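Local coordinates for beta-hexosaminidase (Neisseria gonorrhoeae, PDB 6JTJ), which hydrolyses terminal non-reducing N-acetyl-hexosamine residues from beta-N-acetylhexosaminides and probably releases N-acetylglucosamine from peptidoglycan fragments during cell-wall recycling, at residues E153-G158 with G203-C208; P213-V218 with A258-P263. All coordinates share one frame; numbering follows the deposited sequence.

Interaction 1 of 2, residues E153-G158 with G203-C208; sequences ELSACG and GGMKSC
Leu154 and Ser155, near the C-terminal end of helix 136-155, receive the side chain of Met205, which crosses that of Leu154 at about a right angle. Met205 CG stands opposite its own carbonyl carbon (chi1 -62°) and the chain runs extended from there, which carries the methyl CE in beside the helix. Met205 CE presses on Leu154 CB at 3.5 Å, tighter than usual van der Waals contact, and Leu154 CD1 lies farther off, 4.2 Å from Met205 CE. The methyl CE of Met205 also has a polar neighbour, Ser155 OG, at 3.7 Å. The Ser155 side chain points at the loop from its CB, and Ser155 OG lies 2.5 Å from Gly203 O, a contact whose hydrogen bond is not settled, since Ala151 O, one turn back, is another acceptor within reach of the same proton. Asn355 ND2 also bonds to this buried hydroxyl. Gly204, at positive phi, closes helix 186-202 with a Schellman motif, Gly158 does the same after helix 136-155, and the two helix ends come close, Ser155 CA to Gly204 CA 6.6 Å. Around them, Leu154 rests on Val104 and His106 of strand 101-108, Cys157 on helix 82-94, and Ser155 and Ala156 on helix 359-367.

Interaction 2 of 2, residues P213-V218 with A258-P263; sequences PGHGFV and AHVVYP
Tyr262 reaches across to Pro213 and Gly214, its ring held between Pro213 on one face and Val260 on the other. From CB the side chain heads toward the loop, CG lying opposite the carbonyl carbon (chi1 -55°). Tyr262 CE1 comes 3.5 Å from Pro213 CD, and Tyr262 CE2 lies near Gly214 O, which stays at the edge of the ring. Pro213 CG sits over the ring face in a CH-pi contact, 3.9 Å from the centroid of the Tyr262 ring and nearest CZ. At the tip, Tyr262 OH donates a hydrogen bond to Gly214 O (2.6 Å), approaching well above the carbonyl plane, 56° out of it, and also lies 3.4 Å from Pro213 CD. On the opposite face, Val260 CG1 lies offset toward the rim and meets Val218 CG1 at 3.7 Å. Val260 CG2 sits over the middle of the His215 ring in a second CH-pi contact, 4.0 Å from the ring centroid. A cis peptide precedes Pro213. Loops meeting beyond the C-terminal ends of parallel strands, here 208-212 and 254-257, are characteristic of the active-site side of the TIM-barrel-like family 3 glycosidase domain; the side chain of His215 is about 4 Å from a bound N-acetylglucosamine.

Strand 208-212 joins the two interactions: residues 203-208 lead into it and residues 213-218 leave it, with Lys210 and His211, predicted substrate-binding residues, in between. The centres of the two contacts are about 28 Å apart, on opposite sides of the chain's centre, and the nearest atoms are about 10 Å apart, so the contacts do not touch. Interaction 2 belongs to the sugar site: His215 meets the ring of His211 edge-to-face, and the chain beyond Val218 soon reaches Asp221 and His223, both predicted to take part in catalysis. Interaction 1 stands farther back; the Leu154 side chain is about 12 Å from a bound N-acetylglucosamine and about 7 Å from that of Arg113, another predicted substrate-binding residue.

Interaction 1 of 2, residues E153-G158 with G203-C208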
loop_
_atom_site.group_PDB
_atom_site.type_symbol
_atom_site.label_atom_id
_atom_site.label_comp_id
_atom_site.label_asym_id
_atom_site.label_seq_id
_atom_site.Cartn_x
_atom_site.Cartn_y
_atom_site.Cartn_z
ATOM N N GLU C 153 -1.806 16.634 20.714
ATOM C CA GLU C 153 -1.772 17.655 19.689
ATOM C C GLU C 153 -3.045 17.623 18.871
ATOM O O GLU C 153 -3.525 18.672 18.421
ATOM C CB GLU C 153 -0.528 17.492 18.802
ATOM C CG GLU C 153 0.762 17.763 19.554
ATOM C CD GLU C 153 2.018 17.678 18.696
ATOM O OE1 GLU C 153 1.949 17.344 17.505
ATOM O OE2 GLU C 153 3.109 17.932 19.228
ATOM N N LEU C 154 -3.589 16.424 18.646
ATOM C CA LEU C 154 -4.828 16.318 17.887
ATOM C C LEU C 154 -6.009 16.770 18.727
ATOM O O LEU C 154 -6.914 17.428 18.219
ATOM C CB LEU C 154 -5.059 14.888 17.399
ATOM C CG LEU C 154 -4.180 14.386 16.265
ATOM C CD1 LEU C 154 -4.375 12.885 16.129
ATOM C CD2 LEU C 154 -4.513 15.092 14.962
ATOM N N SER C 155 -5.985 16.427 20.009
ATOM C CA SER C 155 -7.055 16.819 20.918
ATOM C C SER C 155 -7.206 18.344 20.994
ATOM O O SER C 155 -8.312 18.858 21.061
ATOM C CB SER C 155 -6.805 16.246 22.309
ATOM O OG SER C 155 -6.826 14.837 22.294
ATOM N N ALA C 156 -6.079 19.052 20.924
ATOM C CA ALA C 156 -6.079 20.517 20.902
ATOM C C ALA C 156 -6.817 21.091 19.721
ATOM O O ALA C 156 -7.206 22.260 19.765
ATOM C CB ALA C 156 -4.661 21.042 20.900
ATOM N N CYS C 157 -6.962 20.305 18.655
ATOM C CA CYS C 157 -7.580 20.804 17.463
ATOM C C CYS C 157 -9.010 20.349 17.333
ATOM O O CYS C 157 -9.642 20.625 16.331
ATOM C CB CYS C 157 -6.772 20.375 16.255
ATOM S SG CYS C 157 -5.082 21.038 16.261
ATOM N N GLY C 158 -9.532 19.658 18.342
ATOM C CA GLY C 158 -10.932 19.222 18.342
ATOM C C GLY C 158 -11.181 17.852 17.736
ATOM O O GLY C 158 -12.320 17.525 17.413
ATOM N N GLY C 203 -3.582 11.733 26.388
ATOM C CA GLY C 203 -3.911 12.797 25.457
ATOM C C GLY C 203 -5.385 12.932 25.149
ATOM O O GLY C 203 -5.760 13.692 24.257
ATOM N N GLY C 204 -6.224 12.190 25.860
ATOM C CA GLY C 204 -7.669 12.299 25.733
ATOM C C GLY C 204 -8.342 11.262 24.844
ATOM O O GLY C 204 -9.560 11.316 24.666
ATOM N N MET C 205 -7.578 10.322 24.283
ATOM C CA MET C 205 -8.094 9.473 23.198
ATOM C C MET C 205 -8.118 7.988 23.523
ATOM O O MET C 205 -7.247 7.476 24.200
ATOM C CB MET C 205 -7.252 9.674 21.937
ATOM C CG MET C 205 -7.273 11.093 21.380
ATOM S SD MET C 205 -6.538 11.194 19.732
ATOM C CE MET C 205 -7.145 12.818 19.229
ATOM N N LYS C 206 -9.098 7.302 22.942
ATOM C CA LYS C 206 -9.125 5.852 22.874
ATOM C C LYS C 206 -8.307 5.337 21.680
ATOM O O LYS C 206 -7.731 6.125 20.936
ATOM C CB LYS C 206 -10.570 5.374 22.740
ATOM C CG LYS C 206 -11.486 5.850 23.866
ATOM C CD LYS C 206 -10.978 5.400 25.219
ATOM C CE LYS C 206 -12.049 5.569 26.276
ATOM N NZ LYS C 206 -12.572 6.969 26.301
ATOM N N SER C 207 -8.263 4.011 21.510
ATOM C CA SER C 207 -7.488 3.376 20.443
ATOM C C SER C 207 -8.370 2.612 19.446
ATOM O O SER C 207 -9.517 2.254 19.737
ATOM C CB SER C 207 -6.513 2.399 21.041
ATOM O OG SER C 207 -7.230 1.305 21.610
ATOM N N CYS C 208 -7.826 2.407 18.243
ATOM C CA CYS C 208 -8.485 1.641 17.194
ATOM C C CYS C 208 -7.471 0.702 16.575
ATOM O O CYS C 208 -6.556 1.159 15.875
ATOM C CB CYS C 208 -9.061 2.570 16.119
ATOM S SG CYS C 208 -9.806 1.691 14.737
#

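Interaction 2 of 2, residues P213-V218 with A258-P263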
loop_
_atom_site.group_PDB
_atom_site.type_symbol
_atom_site.label_atom_id
_atom_site.label_comp_id
_atom_site.label_asym_id
_atom_site.label_seq_id
_atom_site.Cartn_x
_atom_site.Cartn_y
_atom_site.Cartn_z
ATOM N N PRO C 213 -8.463 -9.492 11.184
ATOM C CA PRO C 213 -7.749 -10.199 12.228
ATOM C C PRO C 213 -6.230 -10.289 12.030
ATOM O O PRO C 213 -5.569 -11.071 12.747
ATOM C CB PRO C 213 -8.353 -11.593 12.132
ATOM C CG PRO C 213 -8.541 -11.769 10.660
ATOM C CD PRO C 213 -8.893 -10.419 10.124
ATOM N N GLY C 214 -5.672 -9.480 11.126
ATOM C CA GLY C 214 -4.215 -9.428 10.931
ATOM C C GLY C 214 -3.841 -9.358 9.470
ATOM O O GLY C 214 -4.093 -10.284 8.715
ATOM N N HIS C 215 -3.244 -8.239 9.080
ATOM C CA HIS C 215 -2.907 -7.942 7.687
ATOM C C HIS C 215 -1.434 -8.262 7.372
ATOM O O HIS C 215 -0.976 -8.078 6.235
ATOM C CB HIS C 215 -3.158 -6.446 7.454
ATOM C CG HIS C 215 -3.436 -6.066 6.032
ATOM N ND1 HIS C 215 -2.592 -6.390 4.988
ATOM C CD2 HIS C 215 -4.439 -5.331 5.487
ATOM C CE1 HIS C 215 -3.076 -5.900 3.858
ATOM N NE2 HIS C 215 -4.199 -5.256 4.131
ATOM N N GLY C 216 -0.683 -8.689 8.369
ATOM C CA GLY C 216 0.754 -8.792 8.218
ATOM C C GLY C 216 1.304 -9.882 7.307
ATOM O O GLY C 216 2.446 -9.794 6.875
ATOM N N PHE C 217 0.537 -10.938 7.092
ATOM C CA PHE C 217 1.066 -12.134 6.440
ATOM C C PHE C 217 0.879 -12.112 4.920
ATOM O O PHE C 217 1.689 -12.669 4.196
ATOM C CB PHE C 217 0.447 -13.410 7.023
ATOM C CG PHE C 217 1.106 -14.680 6.535
ATOM C CD1 PHE C 217 2.264 -15.152 7.137
ATOM C CD2 PHE C 217 0.582 -15.391 5.465
ATOM C CE1 PHE C 217 2.876 -16.340 6.710
ATOM C CE2 PHE C 217 1.179 -16.566 5.029
ATOM C CZ PHE C 217 2.335 -17.043 5.656
ATOM N N VAL C 218 -0.182 -11.468 4.443
ATOM C CA VAL C 218 -0.407 -11.362 3.008
ATOM C C VAL C 218 0.599 -10.419 2.363
ATOM O O VAL C 218 1.310 -9.689 3.044
ATOM C CB VAL C 218 -1.790 -10.825 2.655
ATOM C CG1 VAL C 218 -2.850 -11.748 3.186
ATOM C CG2 VAL C 218 -1.984 -9.398 3.184
ATOM N N ALA C 258 -9.353 -5.986 8.157
ATOM C CA ALA C 258 -8.507 -6.163 6.982
ATOM C C ALA C 258 -9.380 -6.468 5.764
ATOM O O ALA C 258 -10.327 -7.242 5.851
ATOM C CB ALA C 258 -7.518 -7.294 7.210
ATOM N N HIS C 259 -9.041 -5.848 4.636
ATOM C CA HIS C 259 -9.624 -6.201 3.352
ATOM C C HIS C 259 -8.837 -7.387 2.811
ATOM O O HIS C 259 -8.004 -7.257 1.910
ATOM C CB HIS C 259 -9.569 -4.999 2.401
ATOM C CG HIS C 259 -10.379 -5.167 1.161
ATOM N ND1 HIS C 259 -11.661 -5.689 1.133
ATOM C CD2 HIS C 259 -10.064 -4.857 -0.114
ATOM C CE1 HIS C 259 -12.087 -5.707 -0.119
ATOM N NE2 HIS C 259 -11.138 -5.205 -0.891
ATOM N N VAL C 260 -9.080 -8.541 3.410
ATOM C CA VAL C 260 -8.287 -9.730 3.166
ATOM C C VAL C 260 -9.218 -10.924 3.345
ATOM O O VAL C 260 -10.020 -10.941 4.278
ATOM C CB VAL C 260 -7.126 -9.838 4.189
ATOM C CG1 VAL C 260 -6.436 -11.191 4.099
ATOM C CG2 VAL C 260 -6.111 -8.728 3.980
ATOM N N VAL C 261 -9.078 -11.923 2.480
ATOM C CA VAL C 261 -9.832 -13.165 2.597
ATOM C C VAL C 261 -8.968 -14.214 3.256
ATOM O O VAL C 261 -7.790 -14.365 2.908
ATOM C CB VAL C 261 -10.293 -13.693 1.221
ATOM C CG1 VAL C 261 -11.167 -14.918 1.395
ATOM C CG2 VAL C 261 -11.063 -12.627 0.481
ATOM N N TYR C 262 -9.551 -14.917 4.220
ATOM C CA TYR C 262 -8.881 -15.980 4.940
ATOM C C TYR C 262 -9.693 -17.258 4.656
ATOM O O TYR C 262 -10.525 -17.652 5.473
ATOM C CB TYR C 262 -8.852 -15.675 6.446
ATOM C CG TYR C 262 -8.229 -14.327 6.788
ATOM C CD1 TYR C 262 -8.938 -13.146 6.636
ATOM C CD2 TYR C 262 -6.932 -14.242 7.283
ATOM C CE1 TYR C 262 -8.372 -11.922 6.951
ATOM C CE2 TYR C 262 -6.356 -13.017 7.578
ATOM C CZ TYR C 262 -7.090 -11.860 7.422
ATOM O OH TYR C 262 -6.515 -10.662 7.722
ATOM N N PRO C 263 -9.440 -17.910 3.505
ATOM C CA PRO C 263 -10.333 -18.982 3.017
ATOM C C PRO C 263 -10.560 -20.148 3.956
ATOM O O PRO C 263 -11.635 -20.726 3.944
ATOM C CB PRO C 263 -9.658 -19.461 1.740
ATOM C CG PRO C 263 -8.830 -18.305 1.303
ATOM C CD PRO C 263 -8.314 -17.704 2.579
#